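Local coordinates for protein AlyGC (Glaciecola chathamensis, PDB 5GKD) that cleaves alginate as a polysaccharide lyase of family 6, probably by beta-elimination at a calcium-containing active site, at residues 593-596 / 600-603; 118-123 / 177-182; 503-508 / 541-546; 624-629 / 664-669. All coordinates share one frame; numbering follows the deposited sequence.

Contact 1: residues 593-596 / 600-603; sequences NKET and GIYN
Residues 593-596 and 600-603 face each other across a tight loop, with the CA atoms of Glu595 and Tyr602 6.1 Å apart and Glu595 at the centre of an inverse gamma turn. Asn603 reaches across with both ends of its amide. Its OD1 accepts the backbone N-H of Lys594 (N to OD1 3.1 Å, 155° at the hydrogen), while its ND2 donates a hydrogen bond to OE2 of Glu595 at 2.7 Å. That carboxylate oxygen is met on its anti side, and the two planes are turned 67° against each other. CG of Glu595, placed beside the backbone N by chi1 (-36°), lies 4.0 Å from CG2 of Ile601; the bend at chi2 brings the carboxylate to the amide. The loop connects strands 590-592 and 606-610 in the C-terminal parallel beta-helix. Arg569 forms a salt bridge with OE1 of Glu595, so the buried carboxylate is probably kept ionised. Ser570 O is the second acceptor of Asn603 ND2. Two waters complete the closure: one accepts from Glu595 N and donates to Asn603 OD1, and the other joins Glu595 O (2.6 Å) to Ile601 O (2.7 Å). The amine of Lys594 leads away from 600-603 to a salt bridge with Asp565.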
loop_
_atom_site.group_PDB
_atom_site.type_symbol
_atom_site.label_atom_id
_atom_site.label_comp_id
_atom_site.label_asym_id
_atom_site.label_seq_id
_atom_site.Cartn_x
_atom_site.Cartn_y
_atom_site.Cartn_z
ATOM N N ASN A 593 7.740 10.686 -0.381
ATOM C CA ASN A 593 7.513 10.933 1.034
ATOM C C ASN A 593 6.449 10.002 1.602
ATOM O O ASN A 593 5.640 10.412 2.441
ATOM C CB ASN A 593 7.093 12.381 1.257
ATOM C CG ASN A 593 5.784 12.703 0.581
ATOM O OD1 ASN A 593 5.390 12.022 -0.364
ATOM N ND2 ASN A 593 5.082 13.710 1.082
ATOM N N LYS A 594 6.428 8.738 1.165
ATOM C CA LYS A 594 5.381 7.816 1.606
ATOM C C LYS A 594 5.645 7.175 2.967
ATOM O O LYS A 594 4.700 6.695 3.600
ATOM C CB LYS A 594 5.174 6.714 0.566
ATOM C CG LYS A 594 4.808 7.245 -0.801
ATOM C CD LYS A 594 3.682 8.281 -0.675
ATOM C CE LYS A 594 3.309 8.923 -2.001
ATOM N NZ LYS A 594 2.466 8.068 -2.876
ATOM N N GLU A 595 6.884 7.135 3.440
ATOM C CA GLU A 595 7.202 6.324 4.614
ATOM C C GLU A 595 7.193 7.190 5.869
ATOM O O GLU A 595 8.220 7.500 6.473
ATOM C CB GLU A 595 8.541 5.620 4.421
ATOM C CG GLU A 595 8.787 5.170 2.997
ATOM C CD GLU A 595 7.709 4.242 2.475
ATOM O OE1 GLU A 595 7.146 3.485 3.280
ATOM O OE2 GLU A 595 7.436 4.258 1.261
ATOM N N THR A 596 5.991 7.550 6.280
ATOM C CA THR A 596 5.800 8.458 7.398
ATOM C C THR A 596 5.660 7.734 8.730
ATOM O O THR A 596 5.310 8.360 9.727
ATOM C CB THR A 596 4.575 9.337 7.154
ATOM O OG1 THR A 596 3.473 8.501 6.799
ATOM C CG2 THR A 596 4.831 10.300 6.010
ATOM N N GLY A 600 12.916 4.764 9.731
ATOM C CA GLY A 600 14.160 4.883 8.996
ATOM C C GLY A 600 14.102 4.485 7.536
ATOM O O GLY A 600 15.151 4.478 6.875
ATOM N N ILE A 601 12.902 4.175 6.998
ATOM C CA ILE A 601 12.721 3.736 5.620
ATOM C C ILE A 601 12.555 4.959 4.716
ATOM O O ILE A 601 11.983 5.979 5.116
ATOM C CB ILE A 601 11.511 2.776 5.522
ATOM C CG1 ILE A 601 11.682 1.578 6.467
ATOM C CG2 ILE A 601 11.352 2.259 4.121
ATOM C CD1 ILE A 601 10.452 0.728 6.600
ATOM N N TYR A 602 13.042 4.871 3.479
ATOM C CA TYR A 602 12.887 5.980 2.542
ATOM C C TYR A 602 12.739 5.430 1.124
ATOM O O TYR A 602 12.815 4.220 0.898
ATOM C CB TYR A 602 14.036 7.001 2.685
ATOM C CG TYR A 602 15.459 6.503 2.531
ATOM C CD1 TYR A 602 16.116 5.839 3.572
ATOM C CD2 TYR A 602 16.182 6.761 1.369
ATOM C CE1 TYR A 602 17.448 5.439 3.444
ATOM C CE2 TYR A 602 17.506 6.354 1.229
ATOM C CZ TYR A 602 18.127 5.699 2.264
ATOM O OH TYR A 602 19.423 5.305 2.110
ATOM N N ASN A 603 12.511 6.344 0.163
ATOM C CA ASN A 603 12.031 6.006 -1.175
ATOM C C ASN A 603 13.053 6.187 -2.292
ATOM O O ASN A 603 12.786 5.740 -3.418
ATOM C CB ASN A 603 10.797 6.854 -1.534
ATOM C CG ASN A 603 9.604 6.575 -0.639
ATOM O OD1 ASN A 603 9.036 7.491 -0.032
ATOM N ND2 ASN A 603 9.197 5.304 -0.567
HETATM O O HOH W 1 9.293 8.735 2.483
HETATM O O HOH W 2 10.686 6.988 7.195
#

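Contact 2: residues 118-123 / 177-182; sequences EKFEQD and LGSNGG. With PO4 (phosphate ion), chain H.
Lys119 supplies the polar link between the two loops: its NZ donates to the carbonyl O of Leu177 at 2.6 Å, approaching 32° out of the carbonyl plane. The chain is extended at chi2 and bends at chi3 (74°), bringing the ammonium to that oxygen, and Asn542 OD1 accepts a second bond from it. Within 177-182, Ser179 OG donates to Asn180 O at 2.7 Å. In 118-123 a type I beta turn from Glu118 to Glu121 is closed by Glu121 N to Glu118 O and presents Lys119 and Phe120 at its two central positions.

The packing centres on the Phe120 ring. Its apolar partner is Leu177, whose CD2 meets the ring obliquely, 3.8 Å from CZ; Ser179 OG is a polar atom at the ring edge, in plane and 3.4 Å from CE2. Ile601 also packs against Phe120.

Asn180 belongs to the calcium site with Glu183, Glu212 and Glu214. Its amide also meets a phosphate ion, probably from the crystallisation liquor, through a weak hydrogen bond from ND2 to O2 of the ion (3.3 Å). Lys219 and Arg240 bind the same phosphate. At the far end of the turn, Glu121 forms a salt bridge with Arg536 of the second subunit.

Both loops leave the N-terminal parallel beta-helix on the side facing the C-terminal one. The chemistry implies a buried lysine shared by two oxygens, one from each domain, with its charge probably eased by both, and a serine hydrogen bond holding the backbone carbonyl of the calcium ligand Asn180.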
loop_
_atom_site.group_PDB
_atom_site.type_symbol
_atom_site.label_atom_id
_atom_site.label_comp_id
_atom_site.label_asym_id
_atom_site.label_seq_id
_atom_site.Cartn_x
_atom_site.Cartn_y
_atom_site.Cartn_z
ATOM N N GLU A 118 7.640 -8.812 -0.622
ATOM C CA GLU A 118 7.599 -7.464 -0.052
ATOM C C GLU A 118 8.923 -7.144 0.617
ATOM O O GLU A 118 9.369 -7.900 1.484
ATOM C CB GLU A 118 6.476 -7.306 0.982
ATOM C CG GLU A 118 5.081 -7.419 0.439
ATOM C CD GLU A 118 4.020 -7.126 1.488
ATOM O OE1 GLU A 118 4.038 -6.022 2.077
ATOM O OE2 GLU A 118 3.182 -8.022 1.736
ATOM N N LYS A 119 9.524 -6.004 0.255
ATOM C CA LYS A 119 10.837 -5.653 0.798
ATOM C C LYS A 119 10.837 -5.599 2.317
ATOM O O LYS A 119 11.837 -5.957 2.940
ATOM C CB LYS A 119 11.329 -4.311 0.234
ATOM C CG LYS A 119 11.847 -4.372 -1.206
ATOM C CD LYS A 119 12.444 -3.028 -1.652
ATOM C CE LYS A 119 13.785 -2.808 -1.000
ATOM N NZ LYS A 119 14.189 -1.410 -1.044
ATOM N N PHE A 120 9.744 -5.163 2.942
ATOM C CA PHE A 120 9.764 -4.979 4.387
ATOM C C PHE A 120 8.946 -6.017 5.122
ATOM O O PHE A 120 8.548 -5.804 6.268
ATOM C CB PHE A 120 9.374 -3.542 4.722
ATOM C CG PHE A 120 10.440 -2.597 4.294
ATOM C CD1 PHE A 120 10.472 -2.128 3.000
ATOM C CD2 PHE A 120 11.517 -2.350 5.119
ATOM C CE1 PHE A 120 11.504 -1.325 2.573
ATOM C CE2 PHE A 120 12.550 -1.557 4.696
ATOM C CZ PHE A 120 12.552 -1.047 3.425
ATOM N N GLU A 121 8.723 -7.152 4.484
ATOM C CA GLU A 121 8.371 -8.381 5.173
ATOM C C GLU A 121 9.689 -9.105 5.423
ATOM O O GLU A 121 10.296 -9.640 4.490
ATOM C CB GLU A 121 7.394 -9.202 4.346
ATOM C CG GLU A 121 6.617 -10.238 5.122
ATOM C CD GLU A 121 5.708 -9.644 6.190
ATOM O OE1 GLU A 121 5.604 -10.250 7.271
ATOM O OE2 GLU A 121 5.117 -8.573 5.968
ATOM N N GLN A 122 10.140 -9.080 6.677
ATOM C CA GLN A 122 11.487 -9.474 7.070
ATOM C C GLN A 122 11.667 -10.985 7.179
ATOM O O GLN A 122 10.813 -11.691 7.718
ATOM C CB GLN A 122 11.826 -8.836 8.419
ATOM C CG GLN A 122 13.091 -9.373 9.046
ATOM C CD GLN A 122 13.454 -8.656 10.316
ATOM O OE1 GLN A 122 14.577 -8.763 10.798
ATOM N NE2 GLN A 122 12.511 -7.907 10.863
ATOM N N ASP A 123 12.801 -11.474 6.685
ATOM C CA ASP A 123 13.254 -12.826 6.980
ATOM C C ASP A 123 14.780 -12.834 6.956
ATOM O O ASP A 123 15.424 -11.815 6.725
ATOM C CB ASP A 123 12.659 -13.862 6.007
ATOM C CG ASP A 123 13.081 -13.638 4.542
ATOM O OD1 ASP A 123 13.961 -12.792 4.241
ATOM O OD2 ASP A 123 12.518 -14.324 3.669
ATOM N N LEU A 177 19.005 -1.660 0.773
ATOM C CA LEU A 177 17.696 -1.963 1.333
ATOM C C LEU A 177 16.824 -0.718 1.385
ATOM O O LEU A 177 15.646 -0.759 1.022
ATOM C CB LEU A 177 17.857 -2.541 2.736
ATOM C CG LEU A 177 16.786 -3.399 3.409
ATOM C CD1 LEU A 177 16.714 -3.121 4.908
ATOM C CD2 LEU A 177 15.432 -3.365 2.768
ATOM N N GLY A 178 17.380 0.385 1.858
ATOM C CA GLY A 178 16.600 1.577 2.093
ATOM C C GLY A 178 16.169 1.779 3.525
ATOM O O GLY A 178 15.246 2.564 3.769
ATOM N N SER A 179 16.800 1.100 4.466
ATOM C CA SER A 179 16.579 1.268 5.895
ATOM C C SER A 179 17.632 0.446 6.616
ATOM O O SER A 179 18.459 -0.223 5.988
ATOM C CB SER A 179 15.179 0.834 6.327
ATOM O OG SER A 179 15.138 -0.545 6.618
ATOM N N ASN A 180 17.585 0.484 7.940
ATOM C CA ASN A 180 18.356 -0.458 8.730
ATOM C C ASN A 180 17.861 -1.886 8.489
ATOM O O ASN A 180 16.745 -2.119 8.032
ATOM C CB ASN A 180 18.275 -0.106 10.214
ATOM C CG ASN A 180 19.430 -0.698 11.024
ATOM O OD1 ASN A 180 19.392 -0.723 12.250
ATOM N ND2 ASN A 180 20.453 -1.157 10.342
ATOM N N GLY A 181 18.729 -2.849 8.767
ATOM C CA GLY A 181 18.392 -4.251 8.649
ATOM C C GLY A 181 18.829 -4.939 7.377
ATOM O O GLY A 181 18.228 -5.953 7.015
ATOM N N GLY A 182 19.859 -4.439 6.697
ATOM C CA GLY A 182 20.314 -5.059 5.464
ATOM C C GLY A 182 21.678 -5.710 5.551
ATOM O O GLY A 182 22.408 -5.767 4.559
HETATM P P PO4 H . 22.351 -2.052 14.483
HETATM O O1 PO4 H . 23.636 -2.829 14.380
HETATM O O2 PO4 H . 21.604 -2.299 13.232
HETATM O O3 PO4 H . 22.665 -0.544 14.673
HETATM O O4 PO4 H . 21.548 -2.707 15.582
#

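Contact 3: residues 503-508 / 541-546; sequences IEINNK and RNYRLA
Successive coils of the C-terminal parallel beta-helix meet here, where strand 503-505 and its following turn pack against the residues leading into strand 543-548. Inside, Ile505 and Tyr543 both point toward the opposing segment, and their side chains cross at about a right angle. CG2 of Ile505 rests 4.1 Å from CB of Tyr543. Tyr543 has its CG between the backbone N and the carbonyl carbon (chi1 67°), which carries the ring to the CD1 end of the isoleucine; CD1 meets it obliquely, 4.2 Å from CD2 of Tyr543. As in other pectate-lyase-like helices, the interior is filled by side chains from different faces of the coil; here Ala572 of strand 572-578 touches Tyr543, and Leu545 packs on Leu511 of strand 510-514.

Toward the surface longer polar side chains pack together without a direct hydrogen bond between the segments. Arg541 points toward the turn, bends at chi3 and crosses Lys508 obliquely: its CD stands 3.7 Å from Lys508 N, and CG of Lys508 lies over one face of the guanidinium, displaced toward the rim. The bends of the lysine at chi3 and chi4 bring NZ within 4.1 Å of Arg541 NH1, a close pair of like charges that would be expected to disfavour each other. Asn507 OD1 approaches Arg541 N only to 3.7 Å, its hydrogen bond being to Gln540 N. Between the backbones a water donates to Asn542 O at 2.6 Å and accepts a weak bond from Lys508 N. The side chain of Asn542 turns away from 503-508, and its ND2 bonds to Ile176 O.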
loop_
_atom_site.group_PDB
_atom_site.type_symbol
_atom_site.label_atom_id
_atom_site.label_comp_id
_atom_site.label_asym_id
_atom_site.label_seq_id
_atom_site.Cartn_x
_atom_site.Cartn_y
_atom_site.Cartn_z
ATOM N N ILE A 503 2.643 5.499 -17.415
ATOM C CA ILE A 503 3.650 4.459 -17.231
ATOM C C ILE A 503 3.657 3.998 -15.779
ATOM O O ILE A 503 3.759 4.819 -14.857
ATOM C CB ILE A 503 5.057 4.938 -17.632
ATOM C CG1 ILE A 503 5.098 5.280 -19.113
ATOM C CG2 ILE A 503 6.086 3.863 -17.314
ATOM C CD1 ILE A 503 6.402 5.894 -19.546
ATOM N N GLU A 504 3.592 2.684 -15.590
ATOM C CA GLU A 504 3.672 2.018 -14.300
ATOM C C GLU A 504 4.944 1.183 -14.258
ATOM O O GLU A 504 5.221 0.422 -15.186
ATOM C CB GLU A 504 2.450 1.126 -14.080
ATOM C CG GLU A 504 2.525 0.253 -12.859
ATOM C CD GLU A 504 1.379 -0.741 -12.791
ATOM O OE1 GLU A 504 0.424 -0.506 -12.026
ATOM O OE2 GLU A 504 1.434 -1.759 -13.511
ATOM N N ILE A 505 5.717 1.331 -13.195
ATOM C CA ILE A 505 6.972 0.608 -13.040
ATOM C C ILE A 505 6.731 -0.547 -12.069
ATOM O O ILE A 505 6.456 -0.333 -10.885
ATOM C CB ILE A 505 8.108 1.528 -12.571
ATOM C CG1 ILE A 505 8.254 2.713 -13.525
ATOM C CG2 ILE A 505 9.423 0.748 -12.475
ATOM C CD1 ILE A 505 9.294 3.755 -13.085
ATOM N N ASN A 506 6.831 -1.765 -12.584
ATOM C CA ASN A 506 6.687 -3.002 -11.834
ATOM C C ASN A 506 8.051 -3.562 -11.464
ATOM O O ASN A 506 9.089 -3.068 -11.900
ATOM C CB ASN A 506 5.920 -4.042 -12.655
ATOM C CG ASN A 506 4.455 -3.687 -12.839
ATOM O OD1 ASN A 506 3.939 -3.638 -13.961
ATOM N ND2 ASN A 506 3.773 -3.448 -11.738
ATOM N N ASN A 507 8.031 -4.635 -10.668
ATOM C CA ASN A 507 9.242 -5.383 -10.370
ATOM C C ASN A 507 10.017 -5.663 -11.645
ATOM O O ASN A 507 9.441 -6.079 -12.651
ATOM C CB ASN A 507 8.894 -6.697 -9.672
ATOM C CG ASN A 507 8.439 -6.486 -8.251
ATOM O OD1 ASN A 507 8.910 -5.581 -7.566
ATOM N ND2 ASN A 507 7.519 -7.316 -7.798
ATOM N N LYS A 508 11.327 -5.407 -11.599
ATOM C CA LYS A 508 12.290 -5.614 -12.674
ATOM C C LYS A 508 12.211 -4.496 -13.708
ATOM O O LYS A 508 13.047 -4.443 -14.608
ATOM C CB LYS A 508 12.134 -6.984 -13.365
ATOM C CG LYS A 508 12.144 -8.151 -12.353
ATOM C CD LYS A 508 11.739 -9.479 -12.950
ATOM C CE LYS A 508 12.729 -9.905 -13.987
ATOM N NZ LYS A 508 14.097 -9.771 -13.438
ATOM N N ARG A 541 11.767 -5.230 -5.273
ATOM C CA ARG A 541 13.014 -4.913 -5.942
ATOM C C ARG A 541 13.097 -3.397 -6.070
ATOM O O ARG A 541 12.067 -2.724 -6.140
ATOM C CB ARG A 541 12.984 -5.602 -7.310
ATOM C CG ARG A 541 14.231 -5.743 -8.067
ATOM C CD ARG A 541 13.935 -6.646 -9.221
ATOM N NE ARG A 541 13.797 -8.026 -8.768
ATOM C CZ ARG A 541 14.653 -8.993 -9.079
ATOM N NH1 ARG A 541 15.691 -8.731 -9.860
ATOM N NH2 ARG A 541 14.468 -10.223 -8.626
ATOM N N ASN A 542 14.313 -2.860 -6.100
ATOM C CA ASN A 542 14.485 -1.433 -6.367
ATOM C C ASN A 542 14.284 -1.143 -7.864
ATOM O O ASN A 542 14.170 -2.050 -8.686
ATOM C CB ASN A 542 15.875 -0.953 -5.926
ATOM C CG ASN A 542 16.156 -1.220 -4.449
ATOM O OD1 ASN A 542 15.242 -1.371 -3.647
ATOM N ND2 ASN A 542 17.429 -1.262 -4.090
ATOM N N TYR A 543 14.263 0.139 -8.229
ATOM C CA TYR A 543 14.127 0.516 -9.632
ATOM C C TYR A 543 14.985 1.743 -9.917
ATOM O O TYR A 543 15.408 2.451 -9.008
ATOM C CB TYR A 543 12.651 0.785 -10.025
ATOM C CG TYR A 543 12.078 2.002 -9.357
ATOM C CD1 TYR A 543 11.600 1.946 -8.052
ATOM C CD2 TYR A 543 12.049 3.214 -10.010
ATOM C CE1 TYR A 543 11.099 3.064 -7.432
ATOM C CE2 TYR A 543 11.532 4.340 -9.397
ATOM C CZ TYR A 543 11.068 4.262 -8.108
ATOM O OH TYR A 543 10.580 5.393 -7.507
ATOM N N ARG A 544 15.220 1.989 -11.206
ATOM C CA ARG A 544 15.954 3.142 -11.705
ATOM C C ARG A 544 15.075 3.932 -12.672
ATOM O O ARG A 544 14.367 3.350 -13.498
ATOM C CB ARG A 544 17.248 2.707 -12.420
ATOM C CG ARG A 544 18.295 2.073 -11.525
ATOM C CD ARG A 544 19.351 1.320 -12.314
ATOM N NE ARG A 544 18.883 0.006 -12.746
ATOM C CZ ARG A 544 19.288 -0.598 -13.859
ATOM N NH1 ARG A 544 20.168 -0.001 -14.653
ATOM N NH2 ARG A 544 18.803 -1.782 -14.187
ATOM N N LEU A 545 15.137 5.260 -12.585
ATOM C CA LEU A 545 14.384 6.137 -13.476
ATOM C C LEU A 545 15.293 7.268 -13.947
ATOM O O LEU A 545 15.816 8.024 -13.124
ATOM C CB LEU A 545 13.136 6.686 -12.767
ATOM C CG LEU A 545 12.314 7.752 -13.500
ATOM C CD1 LEU A 545 11.839 7.238 -14.838
ATOM C CD2 LEU A 545 11.142 8.209 -12.648
ATOM N N ALA A 546 15.485 7.376 -15.264
ATOM C CA ALA A 546 16.276 8.436 -15.889
ATOM C C ALA A 546 15.413 9.176 -16.899
ATOM O O ALA A 546 14.708 8.550 -17.696
ATOM C CB ALA A 546 17.523 7.876 -16.584
HETATM O O HOH W 3 12.620 -2.932 -10.627
#

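Contact 4: residues 624-629 / 664-669; sequences VYRGGT and GTQVNK
Arg626 grips the carbonyl O of Gly664 with the NE side of its guanidinium. The NE bond is 2.9 Å long with 162° at the hydrogen, lying in the carbonyl plane and close to the guanidinium plane; NH2 adds a weak bond to the same oxygen at 3.4 Å. The side chain runs out extended, with CG opposite the backbone N (chi1 179°), then bends at chi3 to turn NE onto its acceptor. Asp630 O holds NH1, so the group is fixed on two sides.

Over one face of the guanidinium lies the amide of Gln666, stacked with only 19° between the planes. Its NE2 sits 3.5 Å from Arg626 CZ, above the centre, and is itself bonded to Gly635 O. The backbones come close where strands 622-625 and 660-663, neighbouring strands of one parallel sheet of the C-terminal beta-helix, run out into their turns. There Gly664 CA makes a CH...O contact with Arg626 O at 3.5 Å, and its positive phi turns the chain away toward strand 667-676.

Beyond that turn Asn668 faces back on Thr665: ND2 donates to Thr665 O at 3.2 Å from well above the carbonyl plane. The methyl CG2 of Thr665 meets CG2 of Val624, the two side chains crossing at about a right angle; the methyls are modelled unusually close, at 3.3 Å, and this detail is doubtful. Leu662 packs beside Val624 and Asn668, and Val638 touches Thr665.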
loop_
_atom_site.group_PDB
_atom_site.type_symbol
_atom_site.label_atom_id
_atom_site.label_comp_id
_atom_site.label_asym_id
_atom_site.label_seq_id
_atom_site.Cartn_x
_atom_site.Cartn_y
_atom_site.Cartn_z
ATOM N N VAL A 624 10.562 14.646 -0.123
ATOM C CA VAL A 624 11.292 13.427 0.164
ATOM C C VAL A 624 11.534 13.326 1.665
ATOM O O VAL A 624 11.900 14.309 2.321
ATOM C CB VAL A 624 12.578 13.297 -0.679
ATOM C CG1 VAL A 624 12.824 14.511 -1.548
ATOM C CG2 VAL A 624 13.738 12.914 0.136
ATOM N N TYR A 625 11.248 12.146 2.217
ATOM C CA TYR A 625 11.068 11.993 3.651
ATOM C C TYR A 625 11.762 10.731 4.138
ATOM O O TYR A 625 11.580 9.656 3.566
ATOM C CB TYR A 625 9.565 11.962 3.983
ATOM C CG TYR A 625 9.243 11.889 5.452
ATOM C CD1 TYR A 625 9.236 10.672 6.132
ATOM C CD2 TYR A 625 8.903 13.030 6.153
ATOM C CE1 TYR A 625 8.934 10.609 7.474
ATOM C CE2 TYR A 625 8.593 12.984 7.482
ATOM C CZ TYR A 625 8.612 11.776 8.146
ATOM O OH TYR A 625 8.307 11.759 9.475
ATOM N N ARG A 626 12.566 10.872 5.180
ATOM C CA ARG A 626 13.140 9.738 5.897
ATOM C C ARG A 626 13.016 10.072 7.374
ATOM O O ARG A 626 13.728 10.949 7.874
ATOM C CB ARG A 626 14.605 9.484 5.512
ATOM C CG ARG A 626 15.256 8.316 6.276
ATOM C CD ARG A 626 16.770 8.205 6.022
ATOM N NE ARG A 626 17.535 9.321 6.588
ATOM C CZ ARG A 626 18.225 9.261 7.721
ATOM N NH1 ARG A 626 18.265 8.133 8.402
ATOM N NH2 ARG A 626 18.874 10.329 8.173
ATOM N N GLY A 627 12.116 9.396 8.065
ATOM C CA GLY A 627 11.815 9.728 9.437
ATOM C C GLY A 627 12.430 8.792 10.463
ATOM O O GLY A 627 12.789 7.648 10.178
ATOM N N GLY A 628 12.501 9.293 11.684
ATOM C CA GLY A 628 13.082 8.564 12.778
ATOM C C GLY A 628 14.527 8.952 13.022
ATOM O O GLY A 628 15.027 9.982 12.572
ATOM N N THR A 629 15.205 8.082 13.752
ATOM C CA THR A 629 16.519 8.374 14.297
ATOM C C THR A 629 17.539 7.325 13.870
ATOM O O THR A 629 18.540 7.124 14.553
ATOM C CB THR A 629 16.442 8.483 15.820
ATOM O OG1 THR A 629 15.913 7.275 16.355
ATOM C CG2 THR A 629 15.502 9.596 16.227
ATOM N N GLY A 664 14.987 14.556 6.655
ATOM C CA GLY A 664 15.894 13.452 6.853
ATOM C C GLY A 664 16.785 13.120 5.677
ATOM O O GLY A 664 17.357 12.031 5.658
ATOM N N THR A 665 16.918 14.008 4.690
ATOM C CA THR A 665 17.890 13.790 3.629
ATOM C C THR A 665 19.297 14.109 4.125
ATOM O O THR A 665 19.525 15.114 4.799
ATOM C CB THR A 665 17.567 14.636 2.409
ATOM O OG1 THR A 665 17.481 16.008 2.793
ATOM C CG2 THR A 665 16.241 14.212 1.843
ATOM N N GLN A 666 20.233 13.240 3.782
ATOM C CA GLN A 666 21.564 13.224 4.371
ATOM C C GLN A 666 22.578 14.036 3.577
ATOM O O GLN A 666 23.561 14.511 4.151
ATOM C CB GLN A 666 22.032 11.778 4.497
ATOM C CG GLN A 666 20.970 10.895 5.181
ATOM C CD GLN A 666 21.572 9.737 5.932
ATOM O OE1 GLN A 666 22.537 9.903 6.682
ATOM N NE2 GLN A 666 21.016 8.548 5.730
ATOM N N VAL A 667 22.365 14.207 2.277
ATOM C CA VAL A 667 23.214 15.043 1.442
ATOM C C VAL A 667 22.308 15.932 0.596
ATOM O O VAL A 667 21.496 15.430 -0.194
ATOM C CB VAL A 667 24.144 14.211 0.549
ATOM C CG1 VAL A 667 24.877 15.124 -0.433
ATOM C CG2 VAL A 667 25.135 13.407 1.402
ATOM N N ASN A 668 22.453 17.245 0.748
ATOM C CA ASN A 668 21.622 18.206 0.035
ATOM C C ASN A 668 22.517 19.225 -0.645
ATOM O O ASN A 668 23.326 19.879 0.020
ATOM C CB ASN A 668 20.658 18.909 0.985
ATOM C CG ASN A 668 19.822 17.940 1.780
ATOM O OD1 ASN A 668 18.902 17.342 1.249
ATOM N ND2 ASN A 668 20.130 17.789 3.059
ATOM N N LYS A 669 22.370 19.368 -1.961
ATOM C CA LYS A 669 23.171 20.311 -2.739
ATOM C C LYS A 669 22.261 21.029 -3.730
ATOM O O LYS A 669 21.785 20.417 -4.690
ATOM C CB LYS A 669 24.312 19.590 -3.457
ATOM C CG LYS A 669 25.166 20.472 -4.371
ATOM C CD LYS A 669 26.368 19.691 -4.942
ATOM C CE LYS A 669 26.888 20.313 -6.243
ATOM N NZ LYS A 669 27.258 19.268 -7.273
#

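Contact 2 lies on the N-terminal beta-helix, while contacts 1, 3 and 4 are on the C-terminal one, and together they trace the seam between the domains. Contacts 1 and 2 have centres 12 Å apart and join through Tyr602 N to Gly178 O, a probable hydrogen bond of 3.2 Å. Contact 3 reaches contact 2 through Lys119 NZ and Asn542 OD1, 2.8 Å apart. Contacts 1 and 4, 9 Å apart between centres, are linked by Gly600 N and Gly627 O at 2.9 Å. Calcium lies about 8 Å from the Leu177 side chain and about 12 Å from those of Tyr602 and Arg626; the loops of contacts 1 and 4 are thus farther from the metal than Leu177 of contact 2.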